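Local coordinates for protein acetone carboxylase alpha subunit (Xanthobacter autotrophicus Py2, PDB 5M45) that forms the alpha subunit of a carboxylase complex with beta and gamma subunits, belongs to the hydantoinase B/oxoprolinase family and binds manganese, at residues 150-155 with 173-179; 280-284 with 418-424. One frame throughout, in Å; residues are numbered along the deposited sequence.

Contact 1. Residues 150-155 with 173-179. With MN (manganese (II) ion), chain M.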
loop_
_atom_site.group_PDB
_atom_site.type_symbol
_atom_site.label_atom_id
_atom_site.label_comp_id
_atom_site.label_asym_id
_atom_site.label_seq_id
_atom_site.Cartn_x
_atom_site.Cartn_y
_atom_site.Cartn_z
ATOM N N HIS A 150 -2.927 -3.425 14.460
ATOM C CA HIS A 150 -3.376 -3.542 13.062
ATOM C C HIS A 150 -3.234 -2.196 12.362
ATOM O O HIS A 150 -3.085 -1.179 13.037
ATOM C CB HIS A 150 -4.829 -4.104 12.937
ATOM C CG HIS A 150 -5.906 -3.269 13.566
ATOM N ND1 HIS A 150 -7.240 -3.521 13.355
ATOM C CD2 HIS A 150 -5.864 -2.191 14.382
ATOM C CE1 HIS A 150 -7.975 -2.683 14.071
ATOM N NE2 HIS A 150 -7.164 -1.866 14.702
ATOM N N PRO A 151 -3.278 -2.175 11.021
ATOM C CA PRO A 151 -3.074 -0.902 10.303
ATOM C C PRO A 151 -4.049 0.248 10.634
ATOM O O PRO A 151 -3.629 1.410 10.637
ATOM C CB PRO A 151 -3.158 -1.306 8.832
ATOM C CG PRO A 151 -2.709 -2.760 8.829
ATOM C CD PRO A 151 -3.313 -3.333 10.084
ATOM N N CYS A 152 -5.300 -0.040 10.997
ATOM C CA CYS A 152 -6.243 1.009 11.348
ATOM C C CYS A 152 -5.955 1.827 12.637
ATOM O O CYS A 152 -6.604 2.868 12.865
ATOM C CB CYS A 152 -7.675 0.495 11.352
ATOM S SG CYS A 152 -8.339 0.313 9.670
ATOM N N ASP A 153 -5.021 1.366 13.487
ATOM C CA ASP A 153 -4.595 2.164 14.616
ATOM C C ASP A 153 -3.361 2.995 14.221
ATOM O O ASP A 153 -2.232 2.473 14.192
ATOM C CB ASP A 153 -4.342 1.306 15.837
ATOM C CG ASP A 153 -5.611 0.701 16.392
ATOM O OD1 ASP A 153 -6.716 1.246 16.118
ATOM O OD2 ASP A 153 -5.550 -0.333 17.109
ATOM N N ILE A 154 -3.585 4.261 13.916
ATOM C CA ILE A 154 -2.523 5.124 13.435
ATOM C C ILE A 154 -1.892 5.915 14.592
ATOM O O ILE A 154 -2.623 6.563 15.387
ATOM C CB ILE A 154 -3.049 6.145 12.386
ATOM C CG1 ILE A 154 -3.861 5.448 11.263
ATOM C CG2 ILE A 154 -1.901 6.973 11.837
ATOM C CD1 ILE A 154 -3.056 4.507 10.400
ATOM N N HIS A 155 -0.562 5.866 14.670
ATOM C CA HIS A 155 0.222 6.632 15.655
ATOM C C HIS A 155 0.824 7.927 15.051
ATOM O O HIS A 155 1.361 7.886 13.939
ATOM C CB HIS A 155 1.422 5.843 16.223
ATOM C CG HIS A 155 1.138 4.421 16.569
ATOM N ND1 HIS A 155 2.127 3.456 16.566
ATOM C CD2 HIS A 155 0.003 3.799 16.971
ATOM C CE1 HIS A 155 1.603 2.292 16.938
ATOM N NE2 HIS A 155 0.312 2.477 17.179
ATOM N N VAL A 173 -2.725 8.083 19.425
ATOM C CA VAL A 173 -3.314 7.068 18.530
ATOM C C VAL A 173 -4.803 7.307 18.341
ATOM O O VAL A 173 -5.494 7.685 19.307
ATOM C CB VAL A 173 -3.044 5.637 19.026
ATOM C CG1 VAL A 173 -3.609 5.416 20.438
ATOM C CG2 VAL A 173 -3.616 4.581 18.066
ATOM N N THR A 174 -5.292 7.111 17.112
ATOM C CA THR A 174 -6.736 7.023 16.825
ATOM C C THR A 174 -7.009 5.764 15.991
ATOM O O THR A 174 -6.263 5.468 15.038
ATOM C CB THR A 174 -7.279 8.196 15.980
ATOM O OG1 THR A 174 -6.511 8.313 14.778
ATOM C CG2 THR A 174 -7.222 9.516 16.720
ATOM N N HIS A 175 -8.071 5.043 16.317
ATOM C CA HIS A 175 -8.602 4.019 15.405
ATOM C C HIS A 175 -9.338 4.703 14.245
ATOM O O HIS A 175 -10.345 5.365 14.486
ATOM C CB HIS A 175 -9.571 3.056 16.114
ATOM C CG HIS A 175 -10.192 2.064 15.170
ATOM N ND1 HIS A 175 -9.766 0.762 15.059
ATOM C CD2 HIS A 175 -11.132 2.234 14.203
ATOM C CE1 HIS A 175 -10.434 0.159 14.086
ATOM N NE2 HIS A 175 -11.275 1.027 13.557
ATOM N N VAL A 176 -8.830 4.553 13.014
ATOM C CA VAL A 176 -9.480 5.151 11.799
ATOM C C VAL A 176 -10.415 4.137 11.129
ATOM O O VAL A 176 -10.267 2.906 11.317
ATOM C CB VAL A 176 -8.465 5.709 10.778
ATOM C CG1 VAL A 176 -7.517 6.697 11.464
ATOM C CG2 VAL A 176 -7.651 4.585 10.082
ATOM N N ILE A 177 -11.355 4.636 10.325
ATOM C CA ILE A 177 -12.399 3.786 9.752
ATOM C C ILE A 177 -11.816 2.732 8.786
ATOM O O ILE A 177 -12.194 1.547 8.853
ATOM C CB ILE A 177 -13.535 4.600 9.069
ATOM C CG1 ILE A 177 -14.203 5.529 10.086
ATOM C CG2 ILE A 177 -14.572 3.643 8.407
ATOM C CD1 ILE A 177 -15.124 6.574 9.459
ATOM N N ASP A 178 -10.921 3.144 7.892
ATOM C CA ASP A 178 -10.278 2.221 6.978
ATOM C C ASP A 178 -8.906 2.705 6.536
ATOM O O ASP A 178 -8.628 3.932 6.568
ATOM C CB ASP A 178 -11.153 1.866 5.756
ATOM C CG ASP A 178 -11.016 2.861 4.581
ATOM O OD1 ASP A 178 -11.576 3.984 4.644
ATOM O OD2 ASP A 178 -10.373 2.520 3.557
ATOM N N THR A 179 -8.068 1.732 6.104
ATOM C CA THR A 179 -6.762 2.001 5.556
ATOM C C THR A 179 -6.584 1.448 4.137
ATOM O O THR A 179 -5.460 1.248 3.695
ATOM C CB THR A 179 -5.611 1.510 6.487
ATOM O OG1 THR A 179 -5.857 0.187 6.954
ATOM C CG2 THR A 179 -5.498 2.429 7.700
HETATM MN MN MN M . -8.056 -0.304 16.177
#

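Contact 2. Residues 280-284 with 418-424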
loop_
_atom_site.group_PDB
_atom_site.type_symbol
_atom_site.label_atom_id
_atom_site.label_comp_id
_atom_site.label_asym_id
_atom_site.label_seq_id
_atom_site.Cartn_x
_atom_site.Cartn_y
_atom_site.Cartn_z
ATOM N N LYS A 280 1.399 -9.779 45.729
ATOM C CA LYS A 280 1.554 -10.376 47.078
ATOM C C LYS A 280 0.378 -10.109 48.013
ATOM O O LYS A 280 0.148 -10.893 48.922
ATOM C CB LYS A 280 2.838 -9.903 47.741
ATOM C CG LYS A 280 4.083 -10.266 46.952
ATOM C CD LYS A 280 5.278 -10.588 47.794
ATOM C CE LYS A 280 5.954 -9.378 48.330
ATOM N NZ LYS A 280 7.228 -9.863 48.935
ATOM N N ALA A 281 -0.365 -9.026 47.784
ATOM C CA ALA A 281 -1.557 -8.708 48.594
ATOM C C ALA A 281 -2.835 -9.474 48.173
ATOM O O ALA A 281 -3.689 -9.730 49.036
ATOM C CB ALA A 281 -1.819 -7.199 48.592
ATOM N N MET A 282 -2.963 -9.840 46.879
ATOM C CA MET A 282 -4.228 -10.287 46.321
ATOM C C MET A 282 -4.271 -11.753 45.866
ATOM O O MET A 282 -5.349 -12.342 45.808
ATOM C CB MET A 282 -4.616 -9.410 45.111
ATOM C CG MET A 282 -4.966 -7.960 45.380
ATOM S SD MET A 282 -5.234 -7.007 43.830
ATOM C CE MET A 282 -6.804 -7.648 43.354
ATOM N N THR A 283 -3.115 -12.340 45.507
ATOM C CA THR A 283 -3.074 -13.627 44.836
ATOM C C THR A 283 -2.531 -14.741 45.761
ATOM O O THR A 283 -2.533 -14.578 47.009
ATOM C CB THR A 283 -2.295 -13.552 43.480
ATOM O OG1 THR A 283 -0.878 -13.453 43.713
ATOM C CG2 THR A 283 -2.783 -12.395 42.616
ATOM N N ILE A 284 -2.101 -15.871 45.169
ATOM C CA ILE A 284 -1.547 -17.014 45.881
ATOM C C ILE A 284 -0.408 -17.579 44.999
ATOM O O ILE A 284 -0.615 -17.787 43.796
ATOM C CB ILE A 284 -2.629 -18.124 46.073
ATOM C CG1 ILE A 284 -3.834 -17.604 46.872
ATOM C CG2 ILE A 284 -2.037 -19.337 46.799
ATOM C CD1 ILE A 284 -4.990 -18.582 46.995
ATOM N N SER A 418 -6.911 -17.477 42.238
ATOM C CA SER A 418 -6.106 -16.908 43.350
ATOM C C SER A 418 -6.992 -16.022 44.247
ATOM O O SER A 418 -6.997 -16.172 45.472
ATOM C CB SER A 418 -4.857 -16.142 42.840
ATOM O OG SER A 418 -5.096 -14.811 42.396
ATOM N N TYR A 419 -7.786 -15.157 43.618
ATOM C CA TYR A 419 -8.702 -14.268 44.346
ATOM C C TYR A 419 -9.742 -15.039 45.146
ATOM O O TYR A 419 -10.007 -14.720 46.333
ATOM C CB TYR A 419 -9.436 -13.304 43.389
ATOM C CG TYR A 419 -8.603 -12.410 42.473
ATOM C CD1 TYR A 419 -7.310 -12.006 42.798
ATOM C CD2 TYR A 419 -9.160 -11.932 41.273
ATOM C CE1 TYR A 419 -6.584 -11.144 41.958
ATOM C CE2 TYR A 419 -8.462 -11.063 40.436
ATOM C CZ TYR A 419 -7.179 -10.676 40.775
ATOM O OH TYR A 419 -6.500 -9.827 39.948
ATOM N N PHE A 420 -10.317 -16.059 44.519
ATOM C CA PHE A 420 -11.340 -16.894 45.147
ATOM C C PHE A 420 -10.804 -17.664 46.352
ATOM O O PHE A 420 -11.435 -17.675 47.439
ATOM C CB PHE A 420 -11.986 -17.865 44.121
ATOM C CG PHE A 420 -13.139 -18.616 44.688
ATOM C CD1 PHE A 420 -12.921 -19.801 45.423
ATOM C CD2 PHE A 420 -14.428 -18.086 44.633
ATOM C CE1 PHE A 420 -13.996 -20.457 46.041
ATOM C CE2 PHE A 420 -15.488 -18.746 45.246
ATOM C CZ PHE A 420 -15.277 -19.933 45.918
ATOM N N GLY A 421 -9.631 -18.272 46.176
ATOM C CA GLY A 421 -8.962 -18.997 47.254
ATOM C C GLY A 421 -8.638 -18.160 48.461
ATOM O O GLY A 421 -8.757 -18.628 49.606
ATOM N N ARG A 422 -8.250 -16.910 48.224
ATOM C CA ARG A 422 -7.834 -16.011 49.287
ATOM C C ARG A 422 -8.987 -15.272 49.956
ATOM O O ARG A 422 -8.825 -14.768 51.075
ATOM C CB ARG A 422 -6.796 -15.016 48.761
ATOM C CG ARG A 422 -6.040 -14.276 49.841
ATOM C CD ARG A 422 -4.730 -13.720 49.346
ATOM N NE ARG A 422 -3.979 -13.048 50.404
ATOM C CZ ARG A 422 -2.761 -12.543 50.247
ATOM N NH1 ARG A 422 -2.122 -12.637 49.081
ATOM N NH2 ARG A 422 -2.178 -11.908 51.224
ATOM N N GLY A 423 -10.150 -15.221 49.299
ATOM C CA GLY A 423 -11.334 -14.523 49.853
ATOM C C GLY A 423 -11.659 -13.167 49.260
ATOM O O GLY A 423 -12.636 -12.541 49.705
ATOM N N TYR A 424 -10.875 -12.716 48.262
ATOM C CA TYR A 424 -11.173 -11.464 47.530
ATOM C C TYR A 424 -12.223 -11.722 46.421
ATOM O O TYR A 424 -11.995 -11.489 45.241
ATOM C CB TYR A 424 -9.879 -10.759 47.035
ATOM C CG TYR A 424 -8.963 -10.415 48.198
ATOM C CD1 TYR A 424 -9.390 -9.542 49.222
ATOM C CD2 TYR A 424 -7.705 -10.991 48.335
ATOM C CE1 TYR A 424 -8.601 -9.304 50.351
ATOM C CE2 TYR A 424 -6.906 -10.752 49.441
ATOM C CZ TYR A 424 -7.356 -9.920 50.452
ATOM O OH TYR A 424 -6.540 -9.664 51.530
HETATM O O HOH W 1 -3.516 -8.578 51.579
#

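Contact 1. Residues 150-155 with 173-179
A manganese site is built at the open end of a beta hairpin, where strand 153-162 begins and strand 165-175 ends. The two strands run antiparallel, the short axes of 153-155 and 173-175 4.8 Å apart at 158°. Ile-154 and Thr-174 form the hydrogen-bonded pair, Ile-154 N to Thr-174 O at 3.1 Å and Thr-174 N to Ile-154 O at 3.2 Å. One step beyond the strands, N of Val-176 still reaches O of Cys-152 at 2.8 Å. Asp-153 and His-175 are directly paired (non-hydrogen-bonded, CA-CA 4.5 Å), which puts both side chains on one face of the sheet: Asp-153 OD1 binds MN at 2.0 Å and His-175 ND1 at 2.3 Å. A type I turn from His-150 to Asp-153 folds the chain back, letting His-150 NE2 bind MN at 2.3 Å. Second-shell hydrogen bonds hold both rings, ND1 of His-150 to Ser-398 O and NE2 of His-175 to Ser-186. Over one face of the His-175 ring, Cys-152 CB makes a CH-pi contact, 4.3 Å from the centroid. Ile-154, on the face away from the metal, meets Val-176, CG1 to CG1 at 3.9 Å. With two ligand atoms from elsewhere, this is a two-histidine, one-aspartate manganese site on an antiparallel hairpin.

Contact 2. Residues 280-284 with 418-424
Two helices finish beside each other here: 257-282 leaves helical geometry at Thr-283, and 401-422 does so at Gly-423, whose positive phi of 104° suits glycine. The backbones come closest at Thr-283 and Ser-418, with CA atoms 4.7 Å apart. At this junction of two helix C termini, an arginine side chain is hydrogen-bonded to main-chain carbonyls at the end of helix 257-282. Arg-422, extended from the last turn of its own helix, donates hydrogen bonds from NH1 to O of Lys-280 (2.9 Å) and O of Thr-283 (2.9 Å), so one nitrogen gathers carbonyls from the last turn and from just past it. The O of Ala-281 lies over one face of the guanidinium. On one flank Ile-284 CD1 packs 3.5 Å from O of Ser-418 and 4.0 Å from C of Gly-421; a CB on Gly-421 would collide with that methyl. On another, Met-282 CE touches Tyr-419 CE1 at 3.8 Å, and the hydroxyl of Tyr-419 is hydrogen-bonded to Thr-363. The gamma subunit borders the same place, packing an aromatic side chain on Arg-422 and hydrogen-bonding through its backbone to Tyr-424 OH. A water completes the join by donating hydrogen bonds to O of Ala-281 at 2.8 Å and to OH of Tyr-424 at 3.2 Å.

How the contacts relate
Coming from the N terminus, the chain meets contact 1 first, and only 17 residues, mostly strand, separate its segments: it closes the hairpin in the middle of a seven-stranded antiparallel sheet. The chain then runs through helices 227-255 and 257-282, the end of the latter opening contact 2. Its partner arrives 133 residues later, after the sheet begun by strand 286-297 and the loops and helices that follow, so contact 2 closes a much longer loop. The two are in series and neither nest nor cross. Their centres lie about 38 Å apart, on opposite sides of the chain's centre: contact 1 lies about 14 Å from that centre, contact 2 about 26 Å, where its helix ends meet the gamma subunit.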